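PDB 3OTT: Two-component system sensor histidine kinase from Bacteroides thetaiotaomicron, which probably senses saccharides through its extracellular domain and relays the signal by phosphorylating a histidine with ATP to regulate transcription. Local coordinates for residues B[50-55]-B[638-643]. Sequence-based numbering, arbitrary orientation.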
# COMPACT_ATOMS: atom_id res chain seq x y z
N SER B 50 29.78 -13.36 -13.81
CA SER B 50 29.81 -14.25 -14.96
C SER B 50 28.42 -14.82 -15.24
O SER B 50 27.55 -14.79 -14.38
CB SER B 50 30.77 -15.40 -14.72
OG SER B 50 30.37 -16.13 -13.59
N THR B 51 28.27 -15.35 -16.45
CA THR B 51 27.10 -16.07 -16.87
C THR B 51 27.18 -17.53 -16.47
O THR B 51 28.26 -18.10 -16.37
CB THR B 51 26.84 -15.94 -18.38
OG1 THR B 51 27.91 -16.59 -19.09
CG2 THR B 51 26.78 -14.48 -18.80
N GLN B 52 26.03 -18.14 -16.24
CA GLN B 52 26.00 -19.55 -15.90
C GLN B 52 24.82 -20.25 -16.62
O GLN B 52 23.67 -19.78 -16.59
CB GLN B 52 25.88 -19.70 -14.36
CG GLN B 52 25.93 -21.12 -13.85
CD GLN B 52 25.81 -21.20 -12.31
OE1 GLN B 52 25.01 -21.95 -11.77
NE2 GLN B 52 26.59 -20.41 -11.63
N GLN B 53 25.10 -21.39 -17.24
CA GLN B 53 24.09 -22.06 -18.04
C GLN B 53 23.24 -22.95 -17.18
O GLN B 53 23.70 -23.48 -16.20
CB GLN B 53 24.69 -22.83 -19.22
CG GLN B 53 25.41 -24.14 -18.89
CD GLN B 53 26.04 -24.69 -20.15
OE1 GLN B 53 26.96 -24.08 -20.67
NE2 GLN B 53 25.50 -25.78 -20.70
N HIS B 54 21.97 -23.12 -17.56
CA HIS B 54 21.13 -24.07 -16.80
C HIS B 54 20.48 -25.14 -17.66
O HIS B 54 19.34 -25.44 -17.51
CB HIS B 54 20.11 -23.30 -15.99
CG HIS B 54 20.75 -22.38 -14.99
ND1 HIS B 54 21.03 -22.78 -13.69
CD2 HIS B 54 21.24 -21.14 -15.11
CE1 HIS B 54 21.62 -21.80 -13.05
NE2 HIS B 54 21.78 -20.79 -13.89
N PHE B 55 21.26 -25.69 -18.58
CA PHE B 55 20.79 -26.69 -19.52
C PHE B 55 21.98 -27.57 -19.86
O PHE B 55 23.13 -27.17 -19.66
CB PHE B 55 20.20 -26.02 -20.77
CG PHE B 55 21.14 -25.12 -21.51
CD1 PHE B 55 22.05 -25.64 -22.42
CD2 PHE B 55 21.10 -23.78 -21.30
CE1 PHE B 55 22.91 -24.78 -23.14
CE2 PHE B 55 21.96 -22.90 -21.97
CZ PHE B 55 22.88 -23.41 -22.89
N LEU B 638 25.74 -16.90 -2.67
CA LEU B 638 26.65 -17.83 -3.27
C LEU B 638 25.97 -18.32 -4.52
O LEU B 638 24.81 -18.68 -4.50
CB LEU B 638 26.87 -18.97 -2.27
CG LEU B 638 28.16 -19.02 -1.43
CD1 LEU B 638 28.76 -17.70 -1.21
CD2 LEU B 638 27.87 -19.77 -0.12
N THR B 639 26.68 -18.33 -5.63
CA THR B 639 26.00 -18.53 -6.92
C THR B 639 26.56 -19.73 -7.66
O THR B 639 26.02 -20.14 -8.72
CB THR B 639 26.07 -17.24 -7.81
OG1 THR B 639 27.42 -16.83 -7.95
CG2 THR B 639 25.39 -16.07 -7.11
N ALA B 640 27.64 -20.32 -7.12
CA ALA B 640 28.18 -21.56 -7.72
C ALA B 640 29.04 -22.38 -6.77
O ALA B 640 29.83 -21.86 -6.01
CB ALA B 640 28.96 -21.23 -8.97
N LEU B 641 28.90 -23.70 -6.85
CA LEU B 641 29.76 -24.59 -6.11
C LEU B 641 30.54 -25.47 -7.10
O LEU B 641 29.94 -26.08 -7.98
CB LEU B 641 28.92 -25.48 -5.18
CG LEU B 641 29.66 -26.61 -4.42
CD1 LEU B 641 30.66 -26.04 -3.44
CD2 LEU B 641 28.69 -27.47 -3.69
N TYR B 642 31.87 -25.52 -6.97
CA TYR B 642 32.71 -26.43 -7.73
C TYR B 642 33.34 -27.46 -6.81
O TYR B 642 33.77 -27.14 -5.67
CB TYR B 642 33.83 -25.68 -8.43
CG TYR B 642 33.42 -24.66 -9.47
CD1 TYR B 642 32.89 -23.44 -9.07
CD2 TYR B 642 33.58 -24.90 -10.83
CE1 TYR B 642 32.49 -22.47 -10.00
CE2 TYR B 642 33.21 -23.92 -11.82
CZ TYR B 642 32.66 -22.71 -11.35
OH TYR B 642 32.26 -21.70 -12.16
N ILE B 643 33.40 -28.69 -7.30
CA ILE B 643 34.11 -29.77 -6.66
C ILE B 643 35.10 -30.28 -7.70
O ILE B 643 34.73 -30.54 -8.86
CB ILE B 643 33.16 -30.90 -6.24
CG1 ILE B 643 32.26 -30.42 -5.09
CG2 ILE B 643 33.95 -32.21 -5.91
CD1 ILE B 643 30.95 -31.14 -5.02
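T639 takes the one hydrogen bond of this contact on its backbone carbonyl. The donor is the side-chain amide of Q52. NE2 of Q52 lies 3.0 Å from O of T639, and the N-H points almost straight at the oxygen, at 166°. The carbonyl oxygen sits close to the amide plane of Q52. The nitrogen, in contrast, approaches from above the carbonyl plane, 35° out of it, and not along a lone pair. Q52 spans the gap because its chain is fully stretched. CG is anti to the backbone N (chi1 -176°), and chi2 is also trans, which carries the amide well clear of the 51-53 backbone. T639 OG1 bonds OD2 of D47, in the turn before strand 51-53. The other carboxylate oxygen, OD1, takes the backbone N-H of S50. This aspartate therefore ties the start of segment 50-55 to T639 and gives the two segments a second, indirect link.

A640 follows, with its CB directed at the other segment. Its methyl CB lies 3.7 Å from NE2 of Q52, beside the bonded amide. The same side chain touches L647 and E677, and its backbone hydrogen-bonds E677 of strand 674-679.

CA of Q52 and CA of A640, the nearest pair, are 8.7 Å apart, too far for backbone pairing. Strand 51-53 is the outermost strand of a four-stranded antiparallel propeller blade. Strand 637-643 belongs to the C-terminal beta-sandwich. This polar contact forms a small part of the interface between a propeller blade and that sandwich within the extracellular sensor region.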